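Local coordinates for protein isomaltodextranase (Arthrobacter globiformis, PDB 5AWQ) that hydrolyses alpha-1,6-glucosidic linkages in dextran-like polysaccharides, removing successive isomaltose units from the non-reducing ends of the chains, at residues 195-200 and 240-245; 327-332 and 355-360. All coordinates share one frame; numbering follows the deposited sequence.

Interaction 1 (195-200 and 240-245); sequences VPYLRI and DMEVSL
The carbonyl oxygen of Pro196 takes two donors: the backbone N of Glu242, 2.8 Å from Pro196 O, and a water that also donates to Glu242 OE1. This begins the pairing of neighbouring parallel strands, 197-200 and 242-245, in the (beta/alpha)8 barrel of a family 27 glycoside hydrolase. The amide approaches from above the Pro196 carbonyl plane, 42° out of it. From there the ladder runs regularly: Leu198 N gives to Glu242 O (2.9 Å), Leu198 O receives Ser244 N, and Ile200 N reaches Ser244 O.

Tyr197, Arg199, Glu242 and Ser244 line one face of the sheet, the inner side of the barrel. Small Ser244 fits beside the tyrosine, its CB meeting Tyr197 CE1 obliquely at 3.6 Å. Leu198, Ile200, Val243 and Leu245, all apolar, point the other way, toward the outer helices 179-193 and 223-237. Met241 joins them there: its CG lies anti to the backbone N (chi1 -168°), and a bend at chi3 brings CE to 3.7 Å from Leu198 CD2.

On the polar face, Arg199 is salt-bridged through NH1 to Asp314, while Tyr197 OH is hydrogen-bonded to the hydroxyl of Tyr40. Arg199 CG rests over one face of the Tyr197 ring, offset toward its rim, and the bent arginine chain returns NE to Tyr197 OH, 2.9 Å away and only 7° from the guanidinium plane.

Interaction 2 (327-332 and 355-360); sequences EERKTM and NAWVYT
Val358 CG1 presses tightly against the aliphatic root of Arg329, 3.6 Å from Arg329 CB, where helix 326-339 packs on the helically coiled loop residues 356-359. This is side-chain packing between a helix and a loop, partly buried and away from the active site. Its buried part comprises Val358, Met332 and Tyr359. The flexible thioether chain of Met332 bends at chi3 (72°) to bring CE to 4.0 Å from Tyr359 CE1, while Val358 CG2 sits over the centre of the same ring, 3.5 Å above its plane. The phenol OH bonds Asp347.

On the partly exposed side, long amphipathic chains meet only through the indole edge. Lys330 lays CG there, 3.7 Å from Trp357 CZ3, and sends its ammonium back along the helix to a salt bridge with Glu327. Between the two zones, Arg329 crosses Asn355 at about a right angle. Although Arg329 NE is 3.2 Å from Asn355 OD1, the angle is too poor for a hydrogen bond, and Asn355 ND2 lies over one face of the guanidinium. The real polar partners are elsewhere: Asp326 and the Phe323 carbonyl for Arg329, Ser321 for Asn355. Replacing Arg329 by an alanine would keep the CB contact with Val358 but is likely to leave Asp326 without its salt bridge, the Phe323 carbonyl without this donor, and a gap beside Asn355.

The contact thus sets helix 326-339 against the connection from strand 343-345 to helix 362-370, while the helix also meets Trp275 of helix 274-279 through Glu328 and Thr331.

Both segments of interaction 1 come earlier in the chain than those of interaction 2. Their centres are about 26 Å apart and their nearest atoms about 14 Å, so the two are not in contact. Interaction 1 joins two adjacent strands within the eight-stranded parallel sheet; interaction 2 lies outside that sheet, between helix 326-339 and the loop that follows its last strand, 343-345. The first is therefore part of the barrel wall near the probable catalytic residues, Asp201 and Asp262, whereas the second belongs to the peripheral shell. Helix 326-339 also hydrogen-bonds His458 and, at the start of strand 460-466, Ser460, which links this shell to the antiparallel beta domain that follows the barrel.

Interaction 1 (195-200 and 240-245)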
ATOM      1  N   VAL A 195     -15.631  11.886  -1.792  1.00 15.84           N
ATOM      2  CA  VAL A 195     -15.070  10.541  -1.713  1.00 14.39           C
ATOM      3  C   VAL A 195     -13.566  10.599  -1.478  1.00 13.75           C
ATOM      4  O   VAL A 195     -12.854  11.170  -2.288  1.00 13.84           O
ATOM      5  CB  VAL A 195     -15.370   9.790  -3.013  1.00 14.18           C
ATOM      6  CG1 VAL A 195     -14.681   8.434  -3.039  1.00 13.88           C
ATOM      7  CG2 VAL A 195     -16.868   9.638  -3.183  1.00 14.15           C
ATOM      8  N   PRO A 196     -13.065  10.007  -0.368  1.00 13.98           N
ATOM      9  CA  PRO A 196     -11.639  10.032  -0.138  1.00 13.55           C
ATOM     10  C   PRO A 196     -10.866   8.838  -0.707  1.00 12.36           C
ATOM     11  O   PRO A 196      -9.648   8.819  -0.664  1.00 12.68           O
ATOM     12  CB  PRO A 196     -11.548   9.990   1.390  1.00 13.81           C
ATOM     13  CG  PRO A 196     -12.709   9.166   1.794  1.00 13.89           C
ATOM     14  CD  PRO A 196     -13.801   9.532   0.822  1.00 13.42           C
ATOM     15  N   TYR A 197     -11.594   7.869  -1.246  1.00 11.81           N
ATOM     16  CA  TYR A 197     -11.024   6.592  -1.631  1.00 11.69           C
ATOM     17  C   TYR A 197     -11.777   6.062  -2.848  1.00 10.86           C
ATOM     18  O   TYR A 197     -12.981   5.810  -2.780  1.00 10.79           O
ATOM     19  CB  TYR A 197     -11.197   5.641  -0.447  1.00 12.46           C
ATOM     20  CG  TYR A 197     -10.543   4.284  -0.563  1.00 13.55           C
ATOM     21  CD1 TYR A 197      -9.251   4.135  -1.018  1.00 14.42           C
ATOM     22  CD2 TYR A 197     -11.233   3.168  -0.207  1.00 15.11           C
ATOM     23  CE1 TYR A 197      -8.663   2.873  -1.119  1.00 14.83           C
ATOM     24  CE2 TYR A 197     -10.666   1.916  -0.291  1.00 15.35           C
ATOM     25  CZ  TYR A 197      -9.394   1.770  -0.729  1.00 14.59           C
ATOM     26  OH  TYR A 197      -8.892   0.478  -0.811  1.00 16.31           O
ATOM     27  N   LEU A 198     -11.055   5.877  -3.944  1.00 10.56           N
ATOM     28  CA  LEU A 198     -11.643   5.377  -5.189  1.00 10.43           C
ATOM     29  C   LEU A 198     -10.939   4.069  -5.552  1.00 10.61           C
ATOM     30  O   LEU A 198      -9.719   4.040  -5.718  1.00 10.42           O
ATOM     31  CB  LEU A 198     -11.476   6.408  -6.321  1.00 10.48           C
ATOM     32  CG  LEU A 198     -12.099   6.034  -7.676  1.00 10.61           C
ATOM     33  CD1 LEU A 198     -13.613   5.923  -7.610  1.00 10.69           C
ATOM     34  CD2 LEU A 198     -11.683   7.013  -8.755  1.00 10.73           C
ATOM     35  N   ARG A 199     -11.728   3.008  -5.692  1.00 10.20           N
ATOM     36  CA  ARG A 199     -11.215   1.674  -5.952  1.00 10.54           C
ATOM     37  C   ARG A 199     -11.501   1.305  -7.393  1.00  9.69           C
ATOM     38  O   ARG A 199     -12.641   1.126  -7.780  1.00  9.09           O
ATOM     39  CB  ARG A 199     -11.834   0.683  -4.982  1.00 11.90           C
ATOM     40  CG  ARG A 199     -11.542   1.049  -3.538  1.00 13.25           C
ATOM     41  CD  ARG A 199     -11.846  -0.065  -2.581  1.00 14.30           C
ATOM     42  NE  ARG A 199     -10.713  -0.958  -2.494  1.00 15.61           N
ATOM     43  CZ  ARG A 199     -10.687  -2.198  -2.980  1.00 15.73           C
ATOM     44  NH1 ARG A 199      -9.599  -2.908  -2.850  1.00 16.20           N
ATOM     45  NH2 ARG A 199     -11.729  -2.701  -3.597  1.00 15.42           N
ATOM     46  N   ILE A 200     -10.425   1.245  -8.168  1.00  9.49           N
ATOM     47  CA  ILE A 200     -10.478   1.101  -9.626  1.00  9.26           C
ATOM     48  C   ILE A 200     -10.055  -0.303 -10.021  1.00  9.44           C
ATOM     49  O   ILE A 200      -8.867  -0.664  -9.897  1.00  9.15           O
ATOM     50  CB  ILE A 200      -9.553   2.133 -10.296  1.00  9.64           C
ATOM     51  CG1 ILE A 200      -9.935   3.562  -9.854  1.00 10.15           C
ATOM     52  CG2 ILE A 200      -9.595   1.965 -11.795  1.00  9.70           C
ATOM     53  CD1 ILE A 200      -9.045   4.641 -10.434  1.00 10.63           C
ATOM     54  N   ASP A 240      -6.206  14.808  -2.895  1.00 14.61           N
ATOM     55  CA  ASP A 240      -7.467  14.767  -2.155  1.00 15.42           C
ATOM     56  C   ASP A 240      -8.099  13.384  -2.053  1.00 14.23           C
ATOM     57  O   ASP A 240      -8.870  13.130  -1.121  1.00 15.07           O
ATOM     58  CB  ASP A 240      -8.514  15.716  -2.777  1.00 17.97           C
ATOM     59  CG  ASP A 240      -8.186  17.176  -2.561  1.00 20.69           C
ATOM     60  OD1 ASP A 240      -7.359  17.499  -1.704  1.00 22.92           O
ATOM     61  OD2 ASP A 240      -8.780  18.025  -3.246  1.00 24.90           O
ATOM     62  N   MET A 241      -7.823  12.531  -3.032  1.00 12.96           N
ATOM     63  CA  MET A 241      -8.473  11.221  -3.135  1.00 12.88           C
ATOM     64  C   MET A 241      -7.433  10.134  -3.382  1.00 11.93           C
ATOM     65  O   MET A 241      -6.529  10.270  -4.202  1.00 11.95           O
ATOM     66  CB  MET A 241      -9.535  11.234  -4.241  1.00 13.31           C
ATOM     67  CG  MET A 241     -10.458  10.014  -4.220  1.00 13.58           C
ATOM     68  SD  MET A 241     -11.890  10.232  -5.303  1.00 13.88           S
ATOM     69  CE  MET A 241     -10.976  10.076  -6.828  1.00 13.57           C
ATOM     70  N   GLU A 242      -7.563   9.065  -2.591  1.00 11.10           N
ATOM     71  CA  GLU A 242      -6.668   7.950  -2.609  1.00 11.39           C
ATOM     72  C   GLU A 242      -7.055   6.991  -3.733  1.00 10.75           C
ATOM     73  O   GLU A 242      -8.229   6.680  -3.917  1.00 11.54           O
ATOM     74  CB  GLU A 242      -6.720   7.263  -1.242  1.00 11.43           C
ATOM     75  CG  GLU A 242      -5.628   6.228  -1.006  1.00 11.67           C
ATOM     76  CD  GLU A 242      -5.457   5.866   0.453  1.00 12.06           C
ATOM     77  OE1 GLU A 242      -6.450   5.873   1.199  1.00 12.58           O
ATOM     78  OE2 GLU A 242      -4.321   5.549   0.841  1.00 11.96           O
ATOM     79  N   VAL A 243      -6.054   6.539  -4.465  1.00 10.68           N
ATOM     80  CA  VAL A 243      -6.239   5.747  -5.681  1.00 11.18           C
ATOM     81  C   VAL A 243      -5.842   4.294  -5.411  1.00 11.07           C
ATOM     82  O   VAL A 243      -4.674   3.979  -5.237  1.00 10.74           O
ATOM     83  CB  VAL A 243      -5.398   6.322  -6.827  1.00 11.85           C
ATOM     84  CG1 VAL A 243      -5.494   5.460  -8.075  1.00 12.19           C
ATOM     85  CG2 VAL A 243      -5.823   7.750  -7.152  1.00 11.93           C
ATOM     86  N   SER A 244      -6.851   3.431  -5.387  1.00 10.59           N
ATOM     87  CA  SER A 244      -6.679   1.987  -5.206  1.00 10.99           C
ATOM     88  C   SER A 244      -6.780   1.293  -6.552  1.00 10.50           C
ATOM     89  O   SER A 244      -7.763   1.454  -7.282  1.00 11.05           O
ATOM     90  CB  SER A 244      -7.750   1.470  -4.252  1.00 12.13           C
ATOM     91  OG  SER A 244      -8.020   0.108  -4.443  1.00 15.43           O
ATOM     92  N   LEU A 245      -5.743   0.537  -6.901  1.00  9.90           N
ATOM     93  CA  LEU A 245      -5.715  -0.234  -8.141  1.00 10.07           C
ATOM     94  C   LEU A 245      -5.982  -1.678  -7.773  1.00  9.90           C
ATOM     95  O   LEU A 245      -5.179  -2.326  -7.081  1.00  9.96           O
ATOM     96  CB  LEU A 245      -4.384  -0.055  -8.847  1.00 10.54           C
ATOM     97  CG  LEU A 245      -4.034   1.395  -9.228  1.00 10.66           C
ATOM     98  CD1 LEU A 245      -2.655   1.471  -9.848  1.00 10.98           C
ATOM     99  CD2 LEU A 245      -5.068   1.983 -10.167  1.00 11.11           C
TER
HETATM  100  O   HOH W   1      -8.790   7.308   1.563  1.00 15.06           O

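Interaction 2 (327-332 and 355-360)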
ATOM      1  N   GLU A 327      -8.142 -17.823  16.846  1.00 11.74           N
ATOM      2  CA  GLU A 327      -6.719 -17.663  16.534  1.00 12.58           C
ATOM      3  C   GLU A 327      -6.521 -17.326  15.052  1.00 11.51           C
ATOM      4  O   GLU A 327      -5.656 -16.511  14.718  1.00 11.48           O
ATOM      5  CB  GLU A 327      -5.893 -18.878  16.942  1.00 14.97           C
ATOM      6  CG  GLU A 327      -5.854 -19.153  18.441  1.00 17.78           C
ATOM      7  CD  GLU A 327      -5.063 -18.151  19.294  1.00 20.36           C
ATOM      8  OE1 GLU A 327      -4.340 -17.248  18.793  1.00 20.63           O
ATOM      9  OE2 GLU A 327      -5.154 -18.270  20.535  1.00 24.43           O
ATOM     10  N   GLU A 328      -7.281 -17.958  14.162  1.00 10.87           N
ATOM     11  CA  GLU A 328      -7.205 -17.596  12.744  1.00 10.33           C
ATOM     12  C   GLU A 328      -7.641 -16.157  12.497  1.00 10.10           C
ATOM     13  O   GLU A 328      -7.041 -15.469  11.673  1.00  9.56           O
ATOM     14  CB  GLU A 328      -8.055 -18.522  11.862  1.00 10.41           C
ATOM     15  CG  GLU A 328      -7.466 -19.911  11.666  1.00 10.69           C
ATOM     16  CD  GLU A 328      -8.286 -20.805  10.756  1.00 10.66           C
ATOM     17  OE1 GLU A 328      -9.348 -20.355  10.269  1.00 11.68           O
ATOM     18  OE2 GLU A 328      -7.840 -21.945  10.507  1.00 11.83           O
ATOM     19  N   ARG A 329      -8.691 -15.708  13.192  1.00  9.89           N
ATOM     20  CA  ARG A 329      -9.168 -14.332  13.032  1.00 10.35           C
ATOM     21  C   ARG A 329      -8.091 -13.345  13.457  1.00 10.24           C
ATOM     22  O   ARG A 329      -7.851 -12.336  12.778  1.00  9.92           O
ATOM     23  CB  ARG A 329     -10.446 -14.077  13.839  1.00 10.87           C
ATOM     24  CG  ARG A 329     -11.688 -14.712  13.228  1.00 11.34           C
ATOM     25  CD  ARG A 329     -12.938 -14.573  14.089  1.00 11.78           C
ATOM     26  NE  ARG A 329     -13.282 -15.800  14.806  1.00 12.53           N
ATOM     27  CZ  ARG A 329     -13.783 -16.903  14.259  1.00 12.53           C
ATOM     28  NH1 ARG A 329     -14.073 -17.960  15.010  1.00 13.57           N
ATOM     29  NH2 ARG A 329     -13.996 -16.985  12.951  1.00 12.63           N
ATOM     30  N   LYS A 330      -7.415 -13.626  14.567  1.00 10.26           N
ATOM     31  CA  LYS A 330      -6.311 -12.770  15.005  1.00 10.95           C
ATOM     32  C   LYS A 330      -5.182 -12.740  13.966  1.00 10.02           C
ATOM     33  O   LYS A 330      -4.600 -11.693  13.663  1.00  9.74           O
ATOM     34  CB  LYS A 330      -5.779 -13.224  16.371  1.00 12.30           C
ATOM     35  CG  LYS A 330      -6.711 -12.840  17.517  1.00 14.09           C
ATOM     36  CD  LYS A 330      -6.185 -13.281  18.876  1.00 16.72           C
ATOM     37  CE  LYS A 330      -6.296 -14.752  19.139  1.00 19.24           C
ATOM     38  NZ  LYS A 330      -5.968 -14.982  20.572  1.00 21.58           N
ATOM     39  N   THR A 331      -4.849 -13.892  13.411  1.00  9.43           N
ATOM     40  CA  THR A 331      -3.819 -13.957  12.370  1.00  9.23           C
ATOM     41  C   THR A 331      -4.156 -13.135  11.115  1.00  9.39           C
ATOM     42  O   THR A 331      -3.313 -12.404  10.603  1.00  9.39           O
ATOM     43  CB  THR A 331      -3.515 -15.424  12.046  1.00  9.60           C
ATOM     44  OG1 THR A 331      -2.903 -16.007  13.212  1.00  9.84           O
ATOM     45  CG2 THR A 331      -2.610 -15.557  10.854  1.00  9.77           C
ATOM     46  N   MET A 332      -5.394 -13.231  10.671  1.00  9.28           N
ATOM     47  CA  MET A 332      -5.905 -12.419   9.566  1.00  9.78           C
ATOM     48  C   MET A 332      -5.634 -10.927   9.830  1.00  9.58           C
ATOM     49  O   MET A 332      -5.008 -10.234   9.022  1.00  9.20           O
ATOM     50  CB  MET A 332      -7.416 -12.686   9.415  1.00 10.66           C
ATOM     51  CG  MET A 332      -8.144 -11.759   8.452  1.00 11.22           C
ATOM     52  SD  MET A 332      -9.928 -11.739   8.735  1.00 12.79           S
ATOM     53  CE  MET A 332      -9.998 -10.828  10.255  1.00 12.89           C
ATOM     54  N   ASN A 355     -17.718 -11.199  16.705  1.00 16.87           N
ATOM     55  CA  ASN A 355     -16.338 -11.051  16.212  1.00 16.31           C
ATOM     56  C   ASN A 355     -15.848  -9.610  16.075  1.00 15.41           C
ATOM     57  O   ASN A 355     -14.749  -9.395  15.595  1.00 14.67           O
ATOM     58  CB  ASN A 355     -16.146 -11.789  14.875  1.00 16.66           C
ATOM     59  CG  ASN A 355     -16.093 -13.285  15.042  1.00 17.52           C
ATOM     60  OD1 ASN A 355     -15.515 -13.784  16.002  1.00 19.61           O
ATOM     61  ND2 ASN A 355     -16.666 -14.006  14.091  1.00 19.00           N
ATOM     62  N   ALA A 356     -16.624  -8.632  16.528  1.00 15.30           N
ATOM     63  CA  ALA A 356     -16.194  -7.227  16.455  1.00 15.42           C
ATOM     64  C   ALA A 356     -14.830  -7.005  17.088  1.00 15.21           C
ATOM     65  O   ALA A 356     -14.035  -6.196  16.614  1.00 15.34           O
ATOM     66  CB  ALA A 356     -17.224  -6.306  17.109  1.00 15.86           C
ATOM     67  N   TRP A 357     -14.556  -7.746  18.161  1.00 14.18           N
ATOM     68  CA  TRP A 357     -13.312  -7.647  18.896  1.00 13.67           C
ATOM     69  C   TRP A 357     -12.050  -7.769  18.026  1.00 13.08           C
ATOM     70  O   TRP A 357     -11.013  -7.167  18.348  1.00 13.16           O
ATOM     71  CB  TRP A 357     -13.263  -8.695  20.027  1.00 13.64           C
ATOM     72  CG  TRP A 357     -13.326 -10.090  19.525  1.00 12.97           C
ATOM     73  CD1 TRP A 357     -14.444 -10.861  19.346  1.00 13.01           C
ATOM     74  CD2 TRP A 357     -12.223 -10.880  19.099  1.00 11.90           C
ATOM     75  NE1 TRP A 357     -14.100 -12.078  18.820  1.00 12.51           N
ATOM     76  CE2 TRP A 357     -12.740 -12.122  18.666  1.00 11.54           C
ATOM     77  CE3 TRP A 357     -10.832 -10.660  19.032  1.00 11.96           C
ATOM     78  CZ2 TRP A 357     -11.932 -13.129  18.174  1.00 11.74           C
ATOM     79  CZ3 TRP A 357     -10.029 -11.668  18.545  1.00 12.04           C
ATOM     80  CH2 TRP A 357     -10.584 -12.907  18.139  1.00 11.77           C
ATOM     81  N   VAL A 358     -12.109  -8.558  16.953  1.00 13.10           N
ATOM     82  CA  VAL A 358     -10.902  -8.804  16.160  1.00 13.96           C
ATOM     83  C   VAL A 358     -10.421  -7.495  15.510  1.00 12.89           C
ATOM     84  O   VAL A 358      -9.226  -7.302  15.307  1.00 12.56           O
ATOM     85  CB  VAL A 358     -11.091  -9.891  15.073  1.00 16.25           C
ATOM     86  CG1 VAL A 358     -11.728 -11.164  15.586  1.00 17.77           C
ATOM     87  CG2 VAL A 358     -11.924  -9.389  13.946  1.00 17.05           C
ATOM     88  N   TYR A 359     -11.368  -6.609  15.223  1.00 12.28           N
ATOM     89  CA  TYR A 359     -11.081  -5.359  14.530  1.00 11.86           C
ATOM     90  C   TYR A 359     -10.814  -4.169  15.448  1.00 12.46           C
ATOM     91  O   TYR A 359     -10.391  -3.106  14.981  1.00 12.44           O
ATOM     92  CB  TYR A 359     -12.261  -5.021  13.631  1.00 11.91           C
ATOM     93  CG  TYR A 359     -12.581  -6.063  12.584  1.00 12.12           C
ATOM     94  CD1 TYR A 359     -11.622  -6.461  11.668  1.00 12.04           C
ATOM     95  CD2 TYR A 359     -13.835  -6.648  12.500  1.00 12.14           C
ATOM     96  CE1 TYR A 359     -11.898  -7.385  10.690  1.00 12.23           C
ATOM     97  CE2 TYR A 359     -14.125  -7.597  11.526  1.00 12.02           C
ATOM     98  CZ  TYR A 359     -13.148  -7.952  10.600  1.00 11.96           C
ATOM     99  OH  TYR A 359     -13.396  -8.865   9.581  1.00 12.08           O
ATOM    100  N   THR A 360     -11.061  -4.330  16.750  1.00 12.02           N
ATOM    101  CA  THR A 360     -11.116  -3.191  17.666  1.00 12.68           C
ATOM    102  C   THR A 360     -10.135  -3.302  18.833  1.00 12.35           C
ATOM    103  O   THR A 360     -10.345  -2.708  19.883  1.00 13.52           O
ATOM    104  CB  THR A 360     -12.549  -2.975  18.168  1.00 13.17           C
ATOM    105  OG1 THR A 360     -12.982  -4.148  18.855  1.00 13.72           O
ATOM    106  CG2 THR A 360     -13.492  -2.690  16.996  1.00 13.59           C
TER